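Probable ribosomal RNA small subunit methyltransferase (Thermus thermophilus, PDB 3DMG) probably transfers methyl groups from S-adenosyl-L-methionine to RNA of the small ribosomal subunit. Local coordinates at residues L240-G245 with L269-G274; V259-D264 with Q283-D288; I301-P306 with V335-S340. All coordinates share one frame; numbering follows the deposited sequence.

Contact 1: L240-G245 with L269-G274; sequences LGAGYG and LSLQKG. With SAH (S-adenosyl-L-homocysteine), chain H.
S270 OG is gripped twice, by A266 O one turn earlier in its helix and by the backbone N of L203, and its CB lies 3.7 Å from Y244 CB where helix 265-277 passes the loop 240-245. The phenol itself does not follow: with chi1 at 60°, CG stands between the backbone N and the carbonyl carbon, and the ring swings off the helix to meet F200 and H202 while OH bonds to S208 O.

L271 carries most of the rest. Its two methyl branches straddle the turn from A242 to G245, a type II' beta turn: CD1 reaches G245 CA at 3.6 Å and CD2 reaches A242 CB at 3.9 Å. Between them L271 CB rests on G243 O, 3.5 Å away, and L271 CA directs a CH...O contact of 3.6 Å at Y244 O. No conventional hydrogen bond joins the segments; the helix meets the loop through apolar contacts and this CH...O contact.

On the side turned to S-adenosylhomocysteine, G241 O accepts a hydrogen bond from the ligand's amino N at 2.8 Å, and G243 CA packs 3.5 Å from ligand O3'. With G241, G243 and G245 all at positive phi, this is the glycine-rich, cofactor-binding loop that follows the first strand of a Rossmann-like methyltransferase.

Contact 2: V259-D264 with Q283-D288; sequences VGVEDD and QALHSD. With SAH (S-adenosyl-L-homocysteine), chain H.
Strands 259-262 and 283-286 run parallel, their axes 4.8 Å apart and 21° off alignment, and a ladder of backbone hydrogen bonds from G260 N to Q283 O through S287 N to E262 O ties them together as the two strands of a beta-alpha-beta unit. On the face bearing V259, V261 and L285, V259 CG1 meets L285 CD1 at 3.7 Å, and the CB of S287 fills in beside V261.

H286 projects from the other face. With its CG anti to the backbone N (chi1 -170°), the ring turns its edge to the end of strand 259-262, and NE2 donates to D263 O at 2.8 Å. That bond is bent, 131° at the hydrogen, with NE2 above the carbonyl plane; the same N-H is shared with T74 O, consistent with the bend.

E262 folds back at chi2, which presents its carboxylate to the ribose: OE2 takes O2' at 2.6 Å and OE1 takes O3' at 2.7 Å. The backbone N of D264 reaches the anti lone pair of OE2, and G243 N binds OE1, so four bonds fix the group. D263 CB lies over the adenine ring, 3.3 Å from ligand C6, while D288 OD1 accepts ligand N6 at 2.9 Å.

D263 and D288 point the same way, their OD1 atoms 4.2 Å apart. The donors S75 and A77 at D263, and Y8 and K24 at D288, probably ease the repulsion between these carboxylates, while E262 takes the ribose diol and D288 the adenine amino group.

Contact 3: I301-P306 with V335-S340; sequences IIVTNP and VFFLVS. With SAH (S-adenosyl-L-homocysteine), chain H.
The F336 ring has I302 O at its edge, near the ring plane, with the methyl of T304 approaching obliquely, its CG2 3.6 Å from F336 CE1; the F354 ring meets it with the two planes inclined at about 20°. F337, on the opposite face of the sheet, receives I301 CG2 at its edge and meets F369 edge-to-face. Both rings belong to strand 334-340, which runs parallel to strand 299-304 in the Rossmann-like methyltransferase sheet and is flanked on its other side by the antiparallel strand 366-371.

Four backbone bonds zip the strands together, from I302 N to V335 O at 2.9 Å up to V339 N to T304 O at 3.1 Å. I301 and V335 lie side by side on the face of F337. On the face of F336, T304 has OG1 anti to its backbone N, which hands the hydroxyl to L240 O of the adjoining strand and turns CG2 inward between F336 and L338. L338 CD1 then meets P306 CG at 3.8 Å, the two side chains at about a right angle. Helix 317-329 covers this face, with A326 on F336 and F322 on T304.

Past the end of strand 299-304, N305 and P306 open the Asn-Pro-Pro-Phe sequence found in amino-directed methyltransferases. N305 has been seen to bind both the cofactor and guanosine. V339 CG1 sits over one face of its amide, 3.6 Å from N305 CG, and ND2 bonds to S216 OG, so packing and a hydrogen bond together limit rotation of the group. N305 O comes within 3.2 Å of ligand CG, near the sulfur. Beyond the amide, a water molecule sits between the segments within hydrogen-bonding distance of both carbonyls, 2.8 Å from P306 O and 2.8 Å from V339 O.

Overall arrangement
Contacts 2 and 3 pair strands of one Rossmann-like sheet, and contact 1 sets the loop after its strand 236-240 against helix 265-277. All three touch S-adenosylhomocysteine: contact 1 bonds the amino group, contact 2 the ribose and adenine, and contact 3 comes close to CG next to the sulfur. Contacts 1 and 2, with centres 8 Å apart, interlock, because helix 265-277 of contact 1 connects the two strands of contact 2; G241 N also reaches V261 O at 2.8 Å. Strand 236-240 lies between the strand pairs of contacts 2 and 3, whose nearest atoms are about 7 Å apart. Toward contact 3, L240 N reaches V303 O at 3.0 Å.

Contact 1: L240-G245 with L269-G274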
# COMPACT_ATOMS: atom_id res chain seq x y z
N LEU A 240 -0.58 5.82 12.17
CA LEU A 240 -1.25 4.75 11.41
C LEU A 240 -1.29 5.09 9.92
O LEU A 240 -1.95 6.05 9.50
CB LEU A 240 -2.69 4.57 11.92
CG LEU A 240 -2.88 4.00 13.31
CD1 LEU A 240 -4.29 4.23 13.80
CD2 LEU A 240 -2.55 2.49 13.36
N GLY A 241 -0.57 4.30 9.12
CA GLY A 241 -0.48 4.55 7.68
C GLY A 241 0.55 5.64 7.44
O GLY A 241 0.21 6.70 6.90
N ALA A 242 1.79 5.37 7.83
CA ALA A 242 2.82 6.43 7.92
C ALA A 242 3.28 6.98 6.57
O ALA A 242 3.80 8.10 6.50
CB ALA A 242 4.03 5.97 8.78
N GLY A 243 3.10 6.21 5.49
CA GLY A 243 3.59 6.68 4.19
C GLY A 243 5.07 6.98 4.21
O GLY A 243 5.83 6.32 4.93
N TYR A 244 5.50 7.97 3.42
CA TYR A 244 6.93 8.36 3.43
C TYR A 244 7.29 9.24 4.64
O TYR A 244 8.45 9.66 4.77
CB TYR A 244 7.37 9.02 2.10
CG TYR A 244 6.60 10.27 1.76
CD1 TYR A 244 6.80 11.46 2.47
CD2 TYR A 244 5.68 10.25 0.71
CE1 TYR A 244 6.08 12.61 2.13
CE2 TYR A 244 4.97 11.38 0.36
CZ TYR A 244 5.16 12.55 1.08
OH TYR A 244 4.44 13.68 0.76
N GLY A 245 6.32 9.50 5.51
CA GLY A 245 6.60 10.18 6.79
C GLY A 245 6.21 11.64 6.96
O GLY A 245 6.81 12.34 7.79
N LEU A 269 10.07 1.76 2.87
CA LEU A 269 11.45 2.07 2.46
C LEU A 269 11.65 3.56 2.30
O LEU A 269 12.72 4.09 2.64
CB LEU A 269 11.80 1.37 1.16
CG LEU A 269 11.82 -0.15 1.25
CD1 LEU A 269 11.92 -0.77 -0.14
CD2 LEU A 269 12.97 -0.64 2.13
N SER A 270 10.62 4.22 1.78
CA SER A 270 10.62 5.68 1.64
C SER A 270 10.77 6.39 2.99
O SER A 270 11.65 7.26 3.15
CB SER A 270 9.34 6.13 0.94
OG SER A 270 9.25 5.57 -0.35
N LEU A 271 9.94 5.99 3.95
CA LEU A 271 10.06 6.51 5.31
C LEU A 271 11.46 6.28 5.89
O LEU A 271 12.02 7.18 6.52
CB LEU A 271 9.01 5.86 6.22
CG LEU A 271 9.06 6.24 7.71
CD1 LEU A 271 9.01 7.76 7.93
CD2 LEU A 271 7.93 5.55 8.48
N GLN A 272 12.01 5.08 5.69
CA GLN A 272 13.33 4.78 6.24
C GLN A 272 14.39 5.70 5.65
O GLN A 272 15.25 6.22 6.39
CB GLN A 272 13.69 3.30 6.06
CG GLN A 272 12.87 2.39 6.97
CD GLN A 272 13.02 0.93 6.63
OE1 GLN A 272 13.45 0.57 5.54
NE2 GLN A 272 12.64 0.07 7.57
N LYS A 273 14.33 5.92 4.34
CA LYS A 273 15.32 6.83 3.70
C LYS A 273 15.17 8.26 4.20
O LYS A 273 16.17 8.95 4.44
CB LYS A 273 15.20 6.78 2.17
CG LYS A 273 16.19 7.67 1.43
CD LYS A 273 16.32 7.26 -0.03
CE LYS A 273 17.41 8.06 -0.71
NZ LYS A 273 17.43 7.85 -2.18
N GLY A 274 13.91 8.70 4.37
CA GLY A 274 13.64 10.06 4.88
C GLY A 274 14.17 10.25 6.29
O GLY A 274 14.77 11.28 6.61
N SAH H . 0.64 9.45 6.78
CA SAH H . 1.04 9.74 5.36
CB SAH H . 0.27 8.88 4.36
CG SAH H . -1.25 8.94 4.49
SD SAH H . -2.13 8.11 3.13
C SAH H . 0.78 11.21 5.04
O SAH H . 0.05 11.81 5.84
OXT SAH H . 1.25 11.70 4.02
C5' SAH H . -2.68 6.58 3.96
C4' SAH H . -1.56 5.56 4.13
O4' SAH H . -2.20 4.42 4.71
C3' SAH H . -0.82 5.13 2.84
O3' SAH H . 0.57 5.34 2.97
C2' SAH H . -1.23 3.66 2.75
O2' SAH H . -0.30 2.85 2.06
C1' SAH H . -1.48 3.33 4.21
N9 SAH H . -2.20 2.08 4.38
C8 SAH H . -3.18 1.56 3.55
N7 SAH H . -3.58 0.38 4.09
C5 SAH H . -2.89 0.17 5.24
C6 SAH H . -2.88 -0.89 6.16
N6 SAH H . -3.66 -1.98 6.00
N1 SAH H . -2.02 -0.76 7.24
C2 SAH H . -1.18 0.32 7.40
N3 SAH H . -1.14 1.34 6.47
C4 SAH H . -2.01 1.24 5.42

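Contact 2: V259-D264 with Q283-D288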
# COMPACT_ATOMS: atom_id res chain seq x y z
N VAL A 259 6.38 5.42 16.32
CA VAL A 259 6.30 4.16 15.58
C VAL A 259 5.38 4.41 14.41
O VAL A 259 4.25 4.83 14.62
CB VAL A 259 5.74 3.02 16.46
CG1 VAL A 259 5.52 1.74 15.62
CG2 VAL A 259 6.66 2.73 17.65
N GLY A 260 5.87 4.19 13.19
CA GLY A 260 5.03 4.26 11.99
C GLY A 260 4.67 2.86 11.59
O GLY A 260 5.52 1.97 11.62
N VAL A 261 3.39 2.64 11.27
CA VAL A 261 2.98 1.36 10.67
C VAL A 261 2.45 1.65 9.28
O VAL A 261 1.71 2.61 9.07
CB VAL A 261 1.97 0.57 11.52
CG1 VAL A 261 2.65 0.04 12.78
CG2 VAL A 261 0.69 1.40 11.85
N GLU A 262 2.86 0.82 8.33
CA GLU A 262 2.55 1.04 6.91
C GLU A 262 2.51 -0.29 6.17
O GLU A 262 3.44 -1.08 6.27
CB GLU A 262 3.62 1.97 6.34
CG GLU A 262 3.62 2.13 4.82
CD GLU A 262 2.31 2.67 4.31
OE1 GLU A 262 1.90 3.79 4.73
OE2 GLU A 262 1.68 1.98 3.47
N ASP A 263 1.42 -0.54 5.44
CA ASP A 263 1.23 -1.81 4.76
C ASP A 263 2.04 -1.94 3.49
O ASP A 263 2.29 -3.06 3.07
CB ASP A 263 -0.27 -1.98 4.45
CG ASP A 263 -0.61 -3.36 3.92
OD1 ASP A 263 -0.41 -4.34 4.65
OD2 ASP A 263 -1.08 -3.45 2.75
N ASP A 264 2.43 -0.81 2.88
CA ASP A 264 3.11 -0.84 1.58
C ASP A 264 4.62 -0.77 1.74
O ASP A 264 5.13 0.23 2.25
CB ASP A 264 2.60 0.33 0.70
CG ASP A 264 3.45 0.55 -0.53
OD1 ASP A 264 3.79 -0.43 -1.20
OD2 ASP A 264 3.77 1.72 -0.84
N GLN A 283 10.67 4.14 14.45
CA GLN A 283 10.48 2.78 13.98
C GLN A 283 9.56 2.82 12.78
O GLN A 283 8.46 3.34 12.87
CB GLN A 283 9.90 1.89 15.07
CG GLN A 283 10.80 1.76 16.30
CD GLN A 283 10.24 0.81 17.33
OE1 GLN A 283 10.16 -0.39 17.09
NE2 GLN A 283 9.89 1.33 18.50
N ALA A 284 10.04 2.31 11.65
CA ALA A 284 9.29 2.32 10.40
C ALA A 284 8.91 0.88 10.10
O ALA A 284 9.68 0.12 9.49
CB ALA A 284 10.17 2.89 9.30
N LEU A 285 7.71 0.50 10.54
CA LEU A 285 7.30 -0.90 10.48
C LEU A 285 6.44 -1.19 9.26
O LEU A 285 5.54 -0.42 8.91
CB LEU A 285 6.53 -1.30 11.73
CG LEU A 285 7.24 -1.04 13.06
CD1 LEU A 285 6.38 -1.56 14.19
CD2 LEU A 285 8.61 -1.71 13.08
N HIS A 286 6.75 -2.31 8.62
CA HIS A 286 5.94 -2.84 7.54
C HIS A 286 4.89 -3.71 8.20
O HIS A 286 5.18 -4.80 8.72
CB HIS A 286 6.82 -3.65 6.59
CG HIS A 286 6.13 -4.03 5.32
ND1 HIS A 286 6.54 -5.07 4.52
CD2 HIS A 286 5.05 -3.49 4.71
CE1 HIS A 286 5.74 -5.17 3.46
NE2 HIS A 286 4.83 -4.20 3.55
N SER A 287 3.65 -3.24 8.18
CA SER A 287 2.62 -3.78 9.05
C SER A 287 1.24 -3.56 8.47
O SER A 287 0.98 -2.50 7.92
CB SER A 287 2.72 -3.06 10.39
OG SER A 287 1.80 -3.59 11.35
N ASP A 288 0.38 -4.57 8.60
CA ASP A 288 -1.04 -4.41 8.27
C ASP A 288 -1.71 -3.85 9.52
O ASP A 288 -1.93 -4.58 10.51
CB ASP A 288 -1.65 -5.76 7.92
CG ASP A 288 -3.12 -5.67 7.57
OD1 ASP A 288 -3.64 -4.56 7.37
OD2 ASP A 288 -3.75 -6.74 7.47
N SAH H . 0.64 9.45 6.78
CA SAH H . 1.04 9.74 5.36
CB SAH H . 0.27 8.88 4.36
CG SAH H . -1.25 8.94 4.49
SD SAH H . -2.13 8.11 3.13
C SAH H . 0.78 11.21 5.04
O SAH H . 0.05 11.81 5.84
OXT SAH H . 1.25 11.70 4.02
C5' SAH H . -2.68 6.58 3.96
C4' SAH H . -1.56 5.56 4.13
O4' SAH H . -2.20 4.42 4.71
C3' SAH H . -0.82 5.13 2.84
O3' SAH H . 0.57 5.34 2.97
C2' SAH H . -1.23 3.66 2.75
O2' SAH H . -0.30 2.85 2.06
C1' SAH H . -1.48 3.33 4.21
N9 SAH H . -2.20 2.08 4.38
C8 SAH H . -3.18 1.56 3.55
N7 SAH H . -3.58 0.38 4.09
C5 SAH H . -2.89 0.17 5.24
C6 SAH H . -2.88 -0.89 6.16
N6 SAH H . -3.66 -1.98 6.00
N1 SAH H . -2.02 -0.76 7.24
C2 SAH H . -1.18 0.32 7.40
N3 SAH H . -1.14 1.34 6.47
C4 SAH H . -2.01 1.24 5.42

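Contact 3: I301-P306 with V335-S340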
# COMPACT_ATOMS: atom_id res chain seq x y z
N ILE A 301 -0.13 9.23 22.10
CA ILE A 301 -0.73 10.00 21.02
C ILE A 301 -0.78 9.08 19.80
O ILE A 301 0.19 8.40 19.50
CB ILE A 301 0.11 11.24 20.64
CG1 ILE A 301 0.31 12.15 21.86
CG2 ILE A 301 -0.57 12.04 19.51
CD1 ILE A 301 1.38 13.24 21.68
N ILE A 302 -1.92 9.07 19.12
CA ILE A 302 -2.02 8.35 17.85
C ILE A 302 -2.50 9.33 16.80
O ILE A 302 -3.44 10.10 17.04
CB ILE A 302 -2.93 7.12 17.99
CG1 ILE A 302 -2.30 6.16 19.01
CG2 ILE A 302 -3.12 6.43 16.64
CD1 ILE A 302 -3.04 4.85 19.22
N VAL A 303 -1.82 9.34 15.65
CA VAL A 303 -2.17 10.23 14.54
C VAL A 303 -2.44 9.44 13.28
O VAL A 303 -1.85 8.39 13.08
CB VAL A 303 -1.08 11.30 14.26
CG1 VAL A 303 -0.88 12.17 15.50
CG2 VAL A 303 0.24 10.65 13.82
N THR A 304 -3.33 9.95 12.44
CA THR A 304 -3.58 9.29 11.17
C THR A 304 -4.23 10.19 10.12
O THR A 304 -5.15 10.95 10.42
CB THR A 304 -4.41 7.98 11.34
OG1 THR A 304 -4.47 7.28 10.10
CG2 THR A 304 -5.85 8.27 11.82
N ASN A 305 -3.73 10.07 8.90
CA ASN A 305 -4.42 10.52 7.70
C ASN A 305 -4.81 9.22 6.97
O ASN A 305 -4.00 8.68 6.20
CB ASN A 305 -3.50 11.38 6.83
CG ASN A 305 -4.19 11.91 5.61
OD1 ASN A 305 -5.35 11.60 5.39
ND2 ASN A 305 -3.50 12.72 4.82
N PRO A 306 -5.99 8.66 7.27
CA PRO A 306 -6.28 7.31 6.75
C PRO A 306 -6.46 7.25 5.24
O PRO A 306 -6.78 8.29 4.61
CB PRO A 306 -7.60 6.92 7.45
CG PRO A 306 -7.70 7.84 8.62
CD PRO A 306 -7.06 9.13 8.17
N VAL A 335 -4.48 10.59 23.43
CA VAL A 335 -5.29 11.35 22.48
C VAL A 335 -5.07 10.88 21.04
O VAL A 335 -4.00 10.37 20.70
CB VAL A 335 -5.02 12.87 22.59
CG1 VAL A 335 -5.45 13.41 23.98
CG2 VAL A 335 -3.56 13.21 22.28
N PHE A 336 -6.10 11.10 20.22
CA PHE A 336 -6.17 10.63 18.84
C PHE A 336 -6.47 11.83 17.94
O PHE A 336 -7.39 12.59 18.22
CB PHE A 336 -7.31 9.62 18.74
CG PHE A 336 -7.52 9.01 17.38
CD1 PHE A 336 -6.44 8.59 16.60
CD2 PHE A 336 -8.81 8.79 16.91
CE1 PHE A 336 -6.65 7.98 15.35
CE2 PHE A 336 -9.03 8.19 15.67
CZ PHE A 336 -7.96 7.79 14.89
N PHE A 337 -5.68 11.97 16.86
CA PHE A 337 -5.95 12.96 15.82
C PHE A 337 -6.15 12.23 14.49
O PHE A 337 -5.32 11.41 14.10
CB PHE A 337 -4.78 13.93 15.64
CG PHE A 337 -4.49 14.80 16.82
CD1 PHE A 337 -4.97 16.10 16.88
CD2 PHE A 337 -3.72 14.32 17.88
CE1 PHE A 337 -4.68 16.91 17.98
CE2 PHE A 337 -3.44 15.11 18.97
CZ PHE A 337 -3.92 16.41 19.03
N LEU A 338 -7.23 12.57 13.79
CA LEU A 338 -7.53 11.99 12.49
C LEU A 338 -7.93 13.10 11.52
O LEU A 338 -8.65 14.02 11.89
CB LEU A 338 -8.68 10.99 12.61
CG LEU A 338 -9.21 10.33 11.34
CD1 LEU A 338 -9.71 8.92 11.61
CD2 LEU A 338 -10.33 11.19 10.75
N VAL A 339 -7.44 13.02 10.29
CA VAL A 339 -7.79 14.00 9.27
C VAL A 339 -8.41 13.33 8.05
O VAL A 339 -7.95 12.26 7.61
CB VAL A 339 -6.58 14.91 8.90
CG1 VAL A 339 -5.48 14.12 8.21
CG2 VAL A 339 -7.03 16.11 8.00
N SER A 340 -9.48 13.93 7.53
CA SER A 340 -10.13 13.39 6.34
C SER A 340 -10.85 14.43 5.51
O SER A 340 -11.04 15.57 5.94
CB SER A 340 -11.11 12.27 6.71
OG SER A 340 -12.35 12.78 7.15
N SAH H . 0.64 9.45 6.78
CA SAH H . 1.04 9.74 5.36
CB SAH H . 0.27 8.88 4.36
CG SAH H . -1.25 8.94 4.49
SD SAH H . -2.13 8.11 3.13
C SAH H . 0.78 11.21 5.04
O SAH H . 0.05 11.81 5.84
OXT SAH H . 1.25 11.70 4.02
C5' SAH H . -2.68 6.58 3.96
C4' SAH H . -1.56 5.56 4.13
O4' SAH H . -2.20 4.42 4.71
C3' SAH H . -0.82 5.13 2.84
O3' SAH H . 0.57 5.34 2.97
C2' SAH H . -1.23 3.66 2.75
O2' SAH H . -0.30 2.85 2.06
C1' SAH H . -1.48 3.33 4.21
N9 SAH H . -2.20 2.08 4.38
C8 SAH H . -3.18 1.56 3.55
N7 SAH H . -3.58 0.38 4.09
C5 SAH H . -2.89 0.17 5.24
C6 SAH H . -2.88 -0.89 6.16
N6 SAH H . -3.66 -1.98 6.00
N1 SAH H . -2.02 -0.76 7.24
C2 SAH H . -1.18 0.32 7.40
N3 SAH H . -1.14 1.34 6.47
C4 SAH H . -2.01 1.24 5.42
O HOH W 1 -8.24 10.59 5.35